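Local coordinates for Bm4233, isoform b (Brugia malayi, PDB 6ANY), which probably binds and carries sterols, as a secreted venom allergen-like protein of the CAP superfamily from a filarial worm, at residues 19-24 and 47-52. Numbering follows the deposited sequence.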
ATOM      1  N   GLN A  19      -8.928   0.426   3.491  1.00 11.51           N
ATOM      2  CA  GLN A  19      -7.920   0.021   4.493  1.00 12.22           C
ATOM      3  C   GLN A  19      -6.592   0.800   4.389  1.00 11.65           C
ATOM      4  O   GLN A  19      -6.072   1.285   5.388  1.00 11.52           O
ATOM      5  CB  GLN A  19      -7.617  -1.510   4.467  1.00 11.78           C
ATOM      6  CG  GLN A  19      -6.488  -1.932   5.400  1.00 12.13           C
ATOM      7  CD  GLN A  19      -6.022  -3.368   5.168  1.00 12.57           C
ATOM      8  OE1 GLN A  19      -5.584  -3.703   4.055  1.00 12.90           O
ATOM      9  NE2 GLN A  19      -6.106  -4.213   6.196  1.00 11.35           N
ATOM     10  N   ASN A  20      -6.036   0.874   3.202  1.00 11.68           N
ATOM     11  CA  ASN A  20      -4.725   1.526   3.016  1.00 11.80           C
ATOM     12  C   ASN A  20      -4.832   3.032   3.353  1.00 11.57           C
ATOM     13  O   ASN A  20      -3.941   3.562   3.950  1.00 10.61           O
ATOM     14  CB  ASN A  20      -4.219   1.306   1.589  1.00 11.49           C
ATOM     15  CG  ASN A  20      -2.692   1.438   1.462  1.00 12.01           C
ATOM     16  OD1 ASN A  20      -2.129   0.869   0.500  1.00 11.89           O
ATOM     17  ND2 ASN A  20      -2.015   2.247   2.362  1.00 10.55           N
ATOM     18  N   ASN A  21      -5.974   3.658   3.068  1.00 13.36           N
ATOM     19  CA  ASN A  21      -6.174   5.072   3.336  1.00 13.83           C
ATOM     20  C   ASN A  21      -6.425   5.275   4.812  1.00 16.13           C
ATOM     21  O   ASN A  21      -5.996   6.273   5.385  1.00 15.45           O
ATOM     22  CB  ASN A  21      -7.324   5.663   2.560  1.00 14.05           C
ATOM     23  CG  ASN A  21      -6.983   5.995   1.163  1.00 13.77           C
ATOM     24  OD1 ASN A  21      -5.806   6.308   0.837  1.00 14.70           O
ATOM     25  ND2 ASN A  21      -7.974   5.880   0.288  1.00 12.85           N
ATOM     26  N   LYS A  22      -7.149   4.370   5.436  1.00 19.61           N
ATOM     27  CA  LYS A  22      -7.269   4.394   6.907  1.00 20.95           C
ATOM     28  C   LYS A  22      -5.904   4.310   7.618  1.00 20.05           C
ATOM     29  O   LYS A  22      -5.615   5.097   8.544  1.00 16.60           O
ATOM     30  CB  LYS A  22      -8.153   3.267   7.407  1.00 25.36           C
ATOM     31  CG  LYS A  22      -8.186   3.146   8.924  1.00 29.87           C
ATOM     32  CD  LYS A  22      -9.307   2.179   9.317  1.00 36.19           C
ATOM     33  CE  LYS A  22      -9.408   1.901  10.820  1.00 42.79           C
ATOM     34  NZ  LYS A  22     -10.787   1.502  11.227  1.00 41.85           N
ATOM     35  N   PHE A  23      -5.071   3.368   7.170  1.00 17.38           N
ATOM     36  CA  PHE A  23      -3.717   3.280   7.674  1.00 17.58           C
ATOM     37  C   PHE A  23      -2.985   4.594   7.547  1.00 15.38           C
ATOM     38  O   PHE A  23      -2.340   5.027   8.488  1.00 14.07           O
ATOM     39  CB  PHE A  23      -2.919   2.165   6.980  1.00 17.80           C
ATOM     40  CG  PHE A  23      -3.277   0.762   7.431  1.00 18.54           C
ATOM     41  CD1 PHE A  23      -3.730   0.507   8.712  1.00 22.67           C
ATOM     42  CD2 PHE A  23      -3.110  -0.299   6.580  1.00 19.75           C
ATOM     43  CE1 PHE A  23      -4.039  -0.793   9.123  1.00 23.40           C
ATOM     44  CE2 PHE A  23      -3.406  -1.604   6.962  1.00 20.25           C
ATOM     45  CZ  PHE A  23      -3.849  -1.862   8.241  1.00 20.79           C
ATOM     46  N   ARG A  24      -3.065   5.189   6.366  1.00 13.84           N
ATOM     47  CA  ARG A  24      -2.363   6.414   6.085  1.00 13.73           C
ATOM     48  C   ARG A  24      -2.814   7.527   6.970  1.00 13.87           C
ATOM     49  O   ARG A  24      -1.993   8.241   7.523  1.00 16.69           O
ATOM     50  CB  ARG A  24      -2.528   6.777   4.620  1.00 13.52           C
ATOM     51  CG  ARG A  24      -1.540   6.012   3.757  1.00 12.96           C
ATOM     52  CD  ARG A  24      -2.022   5.884   2.333  1.00 12.54           C
ATOM     53  NE  ARG A  24      -1.659   7.020   1.491  1.00 12.44           N
ATOM     54  CZ  ARG A  24      -0.506   7.183   0.845  1.00 12.39           C
ATOM     55  NH1 ARG A  24       0.433   6.238   0.865  1.00 12.39           N
ATOM     56  NH2 ARG A  24      -0.341   8.264   0.064  1.00 12.33           N
ATOM     57  N   LEU A  47      -1.126  11.752   0.338  1.00 14.47           N
ATOM     58  CA  LEU A  47      -2.170  11.633  -0.690  1.00 14.02           C
ATOM     59  C   LEU A  47      -3.178  10.514  -0.419  1.00 14.21           C
ATOM     60  O   LEU A  47      -2.813   9.431   0.086  1.00 15.27           O
ATOM     61  CB  LEU A  47      -1.544  11.459  -2.086  1.00 13.71           C
ATOM     62  CG  LEU A  47      -0.668  12.637  -2.533  1.00 14.41           C
ATOM     63  CD1 LEU A  47       0.011  12.391  -3.869  1.00 15.07           C
ATOM     64  CD2 LEU A  47      -1.460  13.974  -2.521  1.00 14.48           C
ATOM     65  N   LEU A  48      -4.434  10.772  -0.781  1.00 13.19           N
ATOM     66  CA  LEU A  48      -5.475   9.796  -0.666  1.00 13.61           C
ATOM     67  C   LEU A  48      -5.391   8.811  -1.876  1.00 14.01           C
ATOM     68  O   LEU A  48      -5.491   9.192  -3.040  1.00 12.80           O
ATOM     69  CB  LEU A  48      -6.819  10.471  -0.610  1.00 13.87           C
ATOM     70  CG  LEU A  48      -8.014   9.620  -0.154  1.00 14.24           C
ATOM     71  CD1 LEU A  48      -9.067  10.433   0.582  1.00 15.03           C
ATOM     72  CD2 LEU A  48      -8.728   9.020  -1.332  1.00 15.79           C
ATOM     73  N   LEU A  49      -5.172   7.547  -1.579  1.00 14.27           N
ATOM     74  CA  LEU A  49      -5.042   6.533  -2.651  1.00 14.62           C
ATOM     75  C   LEU A  49      -6.316   6.352  -3.459  1.00 13.19           C
ATOM     76  O   LEU A  49      -7.390   6.336  -2.923  1.00 14.16           O
ATOM     77  CB  LEU A  49      -4.567   5.185  -2.113  1.00 14.28           C
ATOM     78  CG  LEU A  49      -3.287   5.167  -1.319  1.00 14.28           C
ATOM     79  CD1 LEU A  49      -2.987   3.732  -0.854  1.00 14.03           C
ATOM     80  CD2 LEU A  49      -2.123   5.708  -2.136  1.00 14.83           C
ATOM     81  N   LYS A  50      -6.171   6.283  -4.781  1.00 14.64           N
ATOM     82  CA  LYS A  50      -7.290   6.001  -5.685  1.00 15.35           C
ATOM     83  C   LYS A  50      -6.976   4.647  -6.333  1.00 14.45           C
ATOM     84  O   LYS A  50      -5.810   4.341  -6.648  1.00 14.65           O
ATOM     85  CB  LYS A  50      -7.349   7.038  -6.811  1.00 19.22           C
ATOM     86  CG  LYS A  50      -7.480   8.510  -6.414  1.00 20.76           C
ATOM     87  CD  LYS A  50      -8.840   8.790  -5.823  1.00 22.10           C
ATOM     88  CE  LYS A  50      -9.871   8.707  -6.926  1.00 26.71           C
ATOM     89  NZ  LYS A  50     -11.274   8.880  -6.470  1.00 27.61           N
ATOM     90  N   TRP A  51      -8.012   3.874  -6.597  1.00 13.57           N
ATOM     91  CA  TRP A  51      -7.925   2.674  -7.346  1.00 14.16           C
ATOM     92  C   TRP A  51      -7.667   2.944  -8.788  1.00 14.84           C
ATOM     93  O   TRP A  51      -8.386   3.755  -9.429  1.00 17.12           O
ATOM     94  CB  TRP A  51      -9.190   1.828  -7.209  1.00 14.49           C
ATOM     95  CG  TRP A  51      -8.982   0.405  -7.723  1.00 14.11           C
ATOM     96  CD1 TRP A  51      -9.279  -0.029  -8.944  1.00 14.58           C
ATOM     97  CD2 TRP A  51      -8.371  -0.719  -7.043  1.00 13.50           C
ATOM     98  NE1 TRP A  51      -8.905  -1.346  -9.115  1.00 13.46           N
ATOM     99  CE2 TRP A  51      -8.403  -1.803  -7.933  1.00 13.14           C
ATOM    100  CE3 TRP A  51      -7.889  -0.933  -5.756  1.00 13.56           C
ATOM    101  CZ2 TRP A  51      -7.940  -3.065  -7.599  1.00 13.06           C
ATOM    102  CZ3 TRP A  51      -7.442  -2.213  -5.434  1.00 13.77           C
ATOM    103  CH2 TRP A  51      -7.469  -3.251  -6.368  1.00 12.28           C
ATOM    104  N   SER A  52      -6.689   2.218  -9.349  1.00 13.74           N
ATOM    105  CA  SER A  52      -6.374   2.323 -10.794  1.00 13.16           C
ATOM    106  C   SER A  52      -6.539   0.915 -11.457  1.00 14.49           C
ATOM    107  O   SER A  52      -5.858  -0.051 -11.032  1.00 14.34           O
ATOM    108  CB  SER A  52      -4.934   2.851 -10.975  1.00 13.32           C
ATOM    109  OG  SER A  52      -4.461   2.635 -12.282  1.00 13.35           O
TER
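Asn21 reads the backbone of Leu49 with both ends of its carboxamide. Its OD1 accepts from Leu49 N at 2.8 Å, the donor lying in the carbonyl plane on a lone pair, while its ND2 gives an almost straight bond (178°) to Leu49 O, 3.3 Å away and close to the amide plane. One flat group thus serves both the N-H and the C=O of a single residue, which fixes the rotation of the amide. The side chain of Leu48 crosses Asn21 at about a right angle, with CD2 3.6 Å from ND2.

One helical turn on, Arg24 grips Leu47 O side-on: NE donates at 3.0 Å and NH2 at 2.7 Å, the shared oxygen lying near the guanidinium plane. A bend at chi3 (87°) turns NE out of the line of the chain; one face of the guanidinium carries Leu49 CD2, 3.7 Å above its centre. The other methyl of this leucine, CD1, reaches the amide of Asn20, 3.3 Å from CG. That amide is buried, and its ND2 is satisfied by Met138 O.

Helix 10-28 is thereby fastened to the chain leading into strand 50-51, an outer strand of the mixed sheet in this CAP fold. Arg24 NH1 bonds to Met138 O at the end of helix 133-138 and to Trp140 O just beyond it, and strand 201-202 packs Leu201 against Asn21, Arg24 and Leu48.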